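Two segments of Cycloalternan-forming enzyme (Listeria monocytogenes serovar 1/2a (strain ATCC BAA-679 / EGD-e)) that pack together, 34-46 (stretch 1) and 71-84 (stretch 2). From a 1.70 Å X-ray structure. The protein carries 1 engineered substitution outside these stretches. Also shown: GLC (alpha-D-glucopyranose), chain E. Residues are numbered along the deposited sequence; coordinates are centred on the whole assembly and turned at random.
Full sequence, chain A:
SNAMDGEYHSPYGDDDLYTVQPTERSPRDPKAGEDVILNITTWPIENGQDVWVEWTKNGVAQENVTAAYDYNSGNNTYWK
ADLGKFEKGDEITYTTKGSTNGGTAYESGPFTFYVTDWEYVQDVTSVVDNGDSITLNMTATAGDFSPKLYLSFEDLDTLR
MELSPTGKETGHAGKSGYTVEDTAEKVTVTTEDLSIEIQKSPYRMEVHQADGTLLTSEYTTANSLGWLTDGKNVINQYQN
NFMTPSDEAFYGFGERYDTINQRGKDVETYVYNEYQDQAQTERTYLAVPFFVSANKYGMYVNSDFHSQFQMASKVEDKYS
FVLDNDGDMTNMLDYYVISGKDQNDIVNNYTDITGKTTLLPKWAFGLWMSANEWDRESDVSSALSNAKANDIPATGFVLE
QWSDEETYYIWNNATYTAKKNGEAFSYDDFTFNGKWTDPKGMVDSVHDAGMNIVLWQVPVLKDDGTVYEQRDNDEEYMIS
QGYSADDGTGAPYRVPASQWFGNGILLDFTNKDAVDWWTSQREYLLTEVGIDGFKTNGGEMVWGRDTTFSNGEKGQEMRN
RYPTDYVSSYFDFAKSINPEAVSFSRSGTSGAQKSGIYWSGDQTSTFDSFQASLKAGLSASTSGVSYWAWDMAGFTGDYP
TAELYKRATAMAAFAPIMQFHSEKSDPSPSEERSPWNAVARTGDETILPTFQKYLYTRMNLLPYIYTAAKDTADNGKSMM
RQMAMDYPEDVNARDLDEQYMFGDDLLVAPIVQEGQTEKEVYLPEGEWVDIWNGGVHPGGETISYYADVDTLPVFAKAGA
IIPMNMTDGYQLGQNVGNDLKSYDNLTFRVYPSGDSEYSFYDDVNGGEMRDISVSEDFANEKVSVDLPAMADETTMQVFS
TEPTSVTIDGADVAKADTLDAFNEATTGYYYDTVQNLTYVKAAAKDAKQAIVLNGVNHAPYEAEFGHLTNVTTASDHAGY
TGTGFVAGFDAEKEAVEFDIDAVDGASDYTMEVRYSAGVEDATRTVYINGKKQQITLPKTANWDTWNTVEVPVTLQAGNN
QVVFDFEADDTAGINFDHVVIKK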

# COMPACT_ATOMS: atom_id res chain seq x y z
N GLU A 34 -34.83 13.95 -18.48
CA GLU A 34 -34.05 12.94 -19.22
C GLU A 34 -34.95 12.00 -20.01
O GLU A 34 -35.87 11.38 -19.47
N ASP A 35 -34.67 11.89 -21.31
CA ASP A 35 -35.37 10.95 -22.15
C ASP A 35 -35.08 9.50 -21.73
O ASP A 35 -33.92 9.13 -21.54
N VAL A 36 -36.14 8.70 -21.58
CA VAL A 36 -36.02 7.33 -21.06
C VAL A 36 -36.24 6.34 -22.20
O VAL A 36 -37.31 6.32 -22.82
N ILE A 37 -35.21 5.55 -22.47
CA ILE A 37 -35.27 4.50 -23.50
C ILE A 37 -35.25 3.12 -22.86
O ILE A 37 -34.45 2.85 -21.94
N LEU A 38 -36.10 2.24 -23.38
CA LEU A 38 -36.12 0.83 -22.96
C LEU A 38 -35.63 -0.06 -24.09
O LEU A 38 -36.18 -0.07 -25.19
N ASN A 39 -34.57 -0.81 -23.79
CA ASN A 39 -34.04 -1.79 -24.74
C ASN A 39 -34.62 -3.16 -24.44
O ASN A 39 -34.49 -3.66 -23.33
N ILE A 40 -35.25 -3.75 -25.45
CA ILE A 40 -36.01 -5.00 -25.30
C ILE A 40 -35.56 -6.01 -26.35
O ILE A 40 -35.32 -5.63 -27.49
N THR A 41 -35.47 -7.30 -25.99
CA THR A 41 -35.15 -8.33 -26.99
C THR A 41 -36.29 -9.32 -27.15
O THR A 41 -37.03 -9.57 -26.19
N THR A 42 -36.43 -9.83 -28.37
CA THR A 42 -37.32 -10.97 -28.62
C THR A 42 -36.54 -12.01 -29.42
O THR A 42 -35.55 -11.67 -30.08
N TRP A 43 -37.00 -13.26 -29.37
CA TRP A 43 -36.39 -14.33 -30.15
C TRP A 43 -37.47 -15.38 -30.44
O TRP A 43 -38.42 -15.47 -29.66
N PRO A 44 -37.35 -16.15 -31.53
CA PRO A 44 -36.33 -15.98 -32.57
C PRO A 44 -36.66 -14.80 -33.48
O PRO A 44 -37.73 -14.18 -33.33
N ILE A 45 -35.76 -14.48 -34.42
CA ILE A 45 -36.03 -13.46 -35.42
C ILE A 45 -37.15 -13.94 -36.33
O ILE A 45 -37.06 -15.03 -36.95
N GLU A 46 -38.22 -13.15 -36.39
CA GLU A 46 -39.41 -13.48 -37.17
C GLU A 46 -40.04 -12.22 -37.71
O GLU A 46 -40.03 -11.20 -37.02
N TYR A 71 -31.72 -3.52 -34.01
CA TYR A 71 -30.86 -4.38 -34.81
C TYR A 71 -31.19 -5.83 -34.51
O TYR A 71 -31.80 -6.15 -33.48
N ASN A 72 -30.78 -6.71 -35.41
CA ASN A 72 -30.79 -8.15 -35.15
C ASN A 72 -29.39 -8.61 -34.82
O ASN A 72 -28.43 -8.13 -35.42
N SER A 73 -29.27 -9.56 -33.90
CA SER A 73 -27.98 -10.22 -33.65
C SER A 73 -28.20 -11.62 -33.11
O SER A 73 -28.98 -11.81 -32.17
N GLY A 74 -27.50 -12.60 -33.69
CA GLY A 74 -27.67 -14.00 -33.31
C GLY A 74 -29.09 -14.47 -33.54
O GLY A 74 -29.65 -14.30 -34.62
N ASN A 75 -29.69 -15.03 -32.49
CA ASN A 75 -31.07 -15.53 -32.53
C ASN A 75 -32.13 -14.46 -32.20
O ASN A 75 -33.34 -14.79 -32.09
N ASN A 76 -31.71 -13.20 -32.04
CA ASN A 76 -32.53 -12.17 -31.39
C ASN A 76 -32.73 -10.89 -32.19
O ASN A 76 -31.86 -10.48 -32.98
N THR A 77 -33.88 -10.26 -31.96
CA THR A 77 -34.14 -8.89 -32.38
C THR A 77 -34.10 -7.99 -31.16
O THR A 77 -34.61 -8.34 -30.08
N TYR A 78 -33.51 -6.81 -31.34
CA TYR A 78 -33.40 -5.82 -30.28
C TYR A 78 -34.20 -4.62 -30.71
O TYR A 78 -34.16 -4.22 -31.89
N TRP A 79 -34.95 -4.08 -29.77
CA TRP A 79 -35.94 -3.03 -29.99
C TRP A 79 -35.73 -1.89 -28.98
O TRP A 79 -35.25 -2.13 -27.87
N LYS A 80 -36.08 -0.67 -29.39
CA LYS A 80 -36.05 0.50 -28.51
C LYS A 80 -37.43 1.10 -28.36
O LYS A 80 -38.09 1.42 -29.36
N ALA A 81 -37.86 1.24 -27.11
CA ALA A 81 -39.11 1.92 -26.77
C ALA A 81 -38.78 3.23 -26.08
O ALA A 81 -38.02 3.23 -25.10
N ASP A 82 -39.33 4.33 -26.59
CA ASP A 82 -39.03 5.67 -26.07
C ASP A 82 -40.20 6.16 -25.22
O ASP A 82 -41.28 6.39 -25.73
N LEU A 83 -39.97 6.29 -23.90
CA LEU A 83 -41.02 6.73 -22.98
C LEU A 83 -41.12 8.25 -22.88
O LEU A 83 -42.08 8.78 -22.29
N GLY A 84 -40.15 8.95 -23.46
CA GLY A 84 -40.06 10.40 -23.33
C GLY A 84 -39.40 10.82 -22.03
O GLY A 84 -38.76 10.01 -21.34

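Strands 36-43 and 76-84 pair antiparallel, so successive side chains alternate between the two faces of the sheet and each meets the residue opposite it on the neighbouring strand. The ladder is regular: L38 N donates to A81 O (2.8 Å), I40 N to W79 O (2.9 Å) and T42 N to T77 O (2.9 Å), each pair returning a second bond.

The face carrying L38, I40, T42, T77, W79 and A81 is largely apolar. L38 (m, t) lies beside A81, with L38 CB 4.2 Å from A81 CB, and its CD1 reaches L83 CD1 at 4.0 Å. L83 (m, t) also meets V36 (t), whose CG1 is 4.1 Å from L83 CD1. The small side chain of A81 is covered further by I40 (m, t), with I40 CD1 4.1 Å from A81 CB. W79 (m, chi2 80°) runs its indole along the neighbouring strand, and this places W79 NE1 to donate to T42 OG1 at 2.9 Å; T42 is p, and its hydroxyl meets the indole at the ring edge.

Polar links dominate the other face. K80 extends through two t torsions before turning at chi4 (m), so that K80 NZ donates to N39 OD1 at 2.8 Å. T41 (t) serves as both acceptor and donor: N76 ND2 donates to T41 OG1 (2.9 Å), which in turn donates to T77 O (2.9 Å). The same hydroxyl lies over one face of the Y78 ring, T41 OG1 to Y78 CE2 being 3.4 Å. I37 (m, m) folds its CD1 to within 3.5 Å of D82 OD1. Near the far end of the pairing, D35 OD1 and D82 OD1 are only 2.5 Å apart, a separation suggesting that one acid group holds a proton. D82 OD1 also accepts from G84 N (3.0 Å).

Beyond the strands, a cis peptide precedes P44, and I45 (m, t) packs over the type II' turn from S73 to N76, with I45 CD1 3.4 Å from G74 O and I45 CG1 3.6 Å from T77 OG1. T77 OG1 donates to N72 OD1 (2.7 Å). Two waters bridge the stretches: one accepts from I45 N and donates to N75 OD1 (both 2.9 Å), while the other accepts from E46 N (3.1 Å) and donates to T77 OG1 (2.6 Å).

The glucose is held from both stretches. Its O2 donates to N76 OD1 (2.6 Å) and receives a weak bond from N75 ND2 (3.3 Å), while N76 ND2 donates to GLC O3 (2.8 Å). W43 (p, chi2 95°) presents a ring face to GLC O5, which lies 3.5 Å from W43 NE1.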

# COMPACT_ATOMS: atom_id res chain seq x y z
CB GLU A 34 -33.14 12.13 -18.28
CG GLU A 34 -32.12 13.00 -17.57
CD GLU A 34 -31.15 12.21 -16.71
OE1 GLU A 34 -31.53 11.14 -16.18
OE2 GLU A 34 -30.01 12.69 -16.52
CB ASP A 35 -34.99 11.17 -23.62
CG ASP A 35 -35.74 10.25 -24.53
OD1 ASP A 35 -36.98 10.21 -24.41
OD2 ASP A 35 -35.10 9.59 -25.38
CB VAL A 36 -37.01 7.06 -19.91
CG1 VAL A 36 -36.86 5.63 -19.36
CG2 VAL A 36 -36.81 8.09 -18.78
CB ILE A 37 -34.07 4.61 -24.49
CG1 ILE A 37 -34.05 5.98 -25.18
CG2 ILE A 37 -34.07 3.46 -25.52
CD1 ILE A 37 -35.24 6.27 -26.09
CB LEU A 38 -37.52 0.40 -22.53
CG LEU A 38 -38.30 1.31 -21.59
CD1 LEU A 38 -39.70 0.72 -21.42
CD2 LEU A 38 -37.61 1.45 -20.24
CB ASN A 39 -32.51 -1.79 -24.68
CG ASN A 39 -31.94 -0.45 -25.09
OD1 ASN A 39 -31.98 -0.11 -26.27
ND2 ASN A 39 -31.48 0.34 -24.12
CB ILE A 40 -37.52 -4.70 -25.48
CG1 ILE A 40 -37.97 -3.62 -24.48
CG2 ILE A 40 -38.38 -5.97 -25.37
CD1 ILE A 40 -39.24 -2.88 -24.92
CB THR A 41 -33.80 -9.05 -26.73
OG1 THR A 41 -33.35 -9.76 -27.89
CG2 THR A 41 -33.86 -10.00 -25.54
CB THR A 42 -38.56 -10.54 -29.44
OG1 THR A 42 -38.14 -9.89 -30.66
CG2 THR A 42 -39.43 -9.59 -28.60
CB TRP A 43 -35.21 -14.96 -29.40
CG TRP A 43 -35.60 -15.61 -28.10
CD1 TRP A 43 -35.89 -16.94 -27.90
CD2 TRP A 43 -35.75 -14.97 -26.84
NE1 TRP A 43 -36.20 -17.16 -26.57
CE2 TRP A 43 -36.13 -15.96 -25.90
CE3 TRP A 43 -35.61 -13.64 -26.40
CZ2 TRP A 43 -36.35 -15.68 -24.54
CZ3 TRP A 43 -35.84 -13.35 -25.04
CH2 TRP A 43 -36.21 -14.37 -24.14
CB PRO A 44 -36.42 -17.29 -33.35
CG PRO A 44 -37.87 -17.64 -33.28
CD PRO A 44 -38.31 -17.21 -31.90
CB ILE A 45 -34.77 -13.08 -36.24
CG1 ILE A 45 -33.67 -12.51 -35.33
CG2 ILE A 45 -35.12 -12.07 -37.33
CD1 ILE A 45 -32.28 -12.58 -35.95
CB GLU A 46 -40.46 -14.12 -36.27
CG GLU A 46 -40.28 -15.60 -36.03
CD GLU A 46 -41.31 -16.15 -35.05
OE1 GLU A 46 -41.64 -15.46 -34.04
OE2 GLU A 46 -41.77 -17.27 -35.27
CB TYR A 71 -29.36 -4.11 -34.52
CG TYR A 71 -28.99 -4.33 -33.04
CD1 TYR A 71 -29.20 -3.33 -32.09
CD2 TYR A 71 -28.46 -5.55 -32.62
CE1 TYR A 71 -28.90 -3.53 -30.75
CE2 TYR A 71 -28.14 -5.76 -31.27
CZ TYR A 71 -28.36 -4.74 -30.35
OH TYR A 71 -28.06 -4.93 -29.03
CB ASN A 72 -31.28 -8.90 -36.38
CG ASN A 72 -32.77 -8.77 -36.60
OD1 ASN A 72 -33.54 -8.52 -35.67
ND2 ASN A 72 -33.20 -8.94 -37.83
CB SER A 73 -27.13 -9.42 -32.68
OG SER A 73 -25.82 -9.96 -32.60
CB ASN A 75 -31.19 -16.71 -31.55
CG ASN A 75 -32.49 -17.47 -31.69
OD1 ASN A 75 -32.91 -17.81 -32.80
ND2 ASN A 75 -33.13 -17.77 -30.56
CB ASN A 76 -31.89 -11.76 -30.06
CG ASN A 76 -31.96 -12.84 -29.01
OD1 ASN A 76 -31.54 -13.98 -29.23
ND2 ASN A 76 -32.51 -12.49 -27.87
CB THR A 77 -35.50 -8.77 -33.09
OG1 THR A 77 -35.50 -9.64 -34.21
CG2 THR A 77 -35.73 -7.33 -33.62
CB TYR A 78 -31.92 -5.48 -30.00
CG TYR A 78 -31.21 -6.66 -29.40
CD1 TYR A 78 -30.64 -7.64 -30.21
CD2 TYR A 78 -31.14 -6.82 -28.01
CE1 TYR A 78 -30.00 -8.74 -29.67
CE2 TYR A 78 -30.51 -7.92 -27.45
CZ TYR A 78 -29.95 -8.87 -28.28
OH TYR A 78 -29.34 -9.96 -27.73
CB TRP A 79 -37.35 -3.59 -29.74
CG TRP A 79 -37.70 -4.88 -30.45
CD1 TRP A 79 -37.35 -6.14 -30.08
CD2 TRP A 79 -38.54 -5.01 -31.61
NE1 TRP A 79 -37.89 -7.06 -30.95
CE2 TRP A 79 -38.62 -6.40 -31.90
CE3 TRP A 79 -39.22 -4.10 -32.44
CZ2 TRP A 79 -39.34 -6.90 -33.00
CZ3 TRP A 79 -39.94 -4.60 -33.54
CH2 TRP A 79 -40.01 -5.99 -33.80
CB LYS A 80 -35.08 1.58 -29.02
CG LYS A 80 -33.63 1.24 -28.81
CD LYS A 80 -32.74 2.41 -29.24
CE LYS A 80 -31.27 2.10 -28.99
NZ LYS A 80 -30.88 2.12 -27.55
CB ALA A 81 -39.97 1.04 -25.88
CB ASP A 82 -38.76 6.65 -27.23
CG ASP A 82 -38.29 8.02 -26.76
OD1 ASP A 82 -38.12 8.24 -25.54
OD2 ASP A 82 -38.08 8.89 -27.63
CB LEU A 83 -40.79 6.14 -21.58
CG LEU A 83 -40.90 4.62 -21.41
CD1 LEU A 83 -40.63 4.27 -19.95
CD2 LEU A 83 -42.26 4.09 -21.83
C1 GLC E . -32.55 -17.99 -26.48
C2 GLC E . -32.42 -16.49 -26.80
C3 GLC E . -31.81 -15.71 -25.63
C4 GLC E . -32.60 -15.95 -24.33
C5 GLC E . -32.74 -17.46 -24.06
C6 GLC E . -33.68 -17.75 -22.89
O1 GLC E . -31.27 -18.63 -26.49
O2 GLC E . -31.65 -16.30 -28.00
O3 GLC E . -31.77 -14.31 -25.91
O4 GLC E . -31.92 -15.30 -23.25
O5 GLC E . -33.20 -18.19 -25.21
O6 GLC E . -33.35 -19.03 -22.35
O HOH W 1 -33.54 -16.25 -35.14
O HOH W 2 -37.86 -10.34 -35.07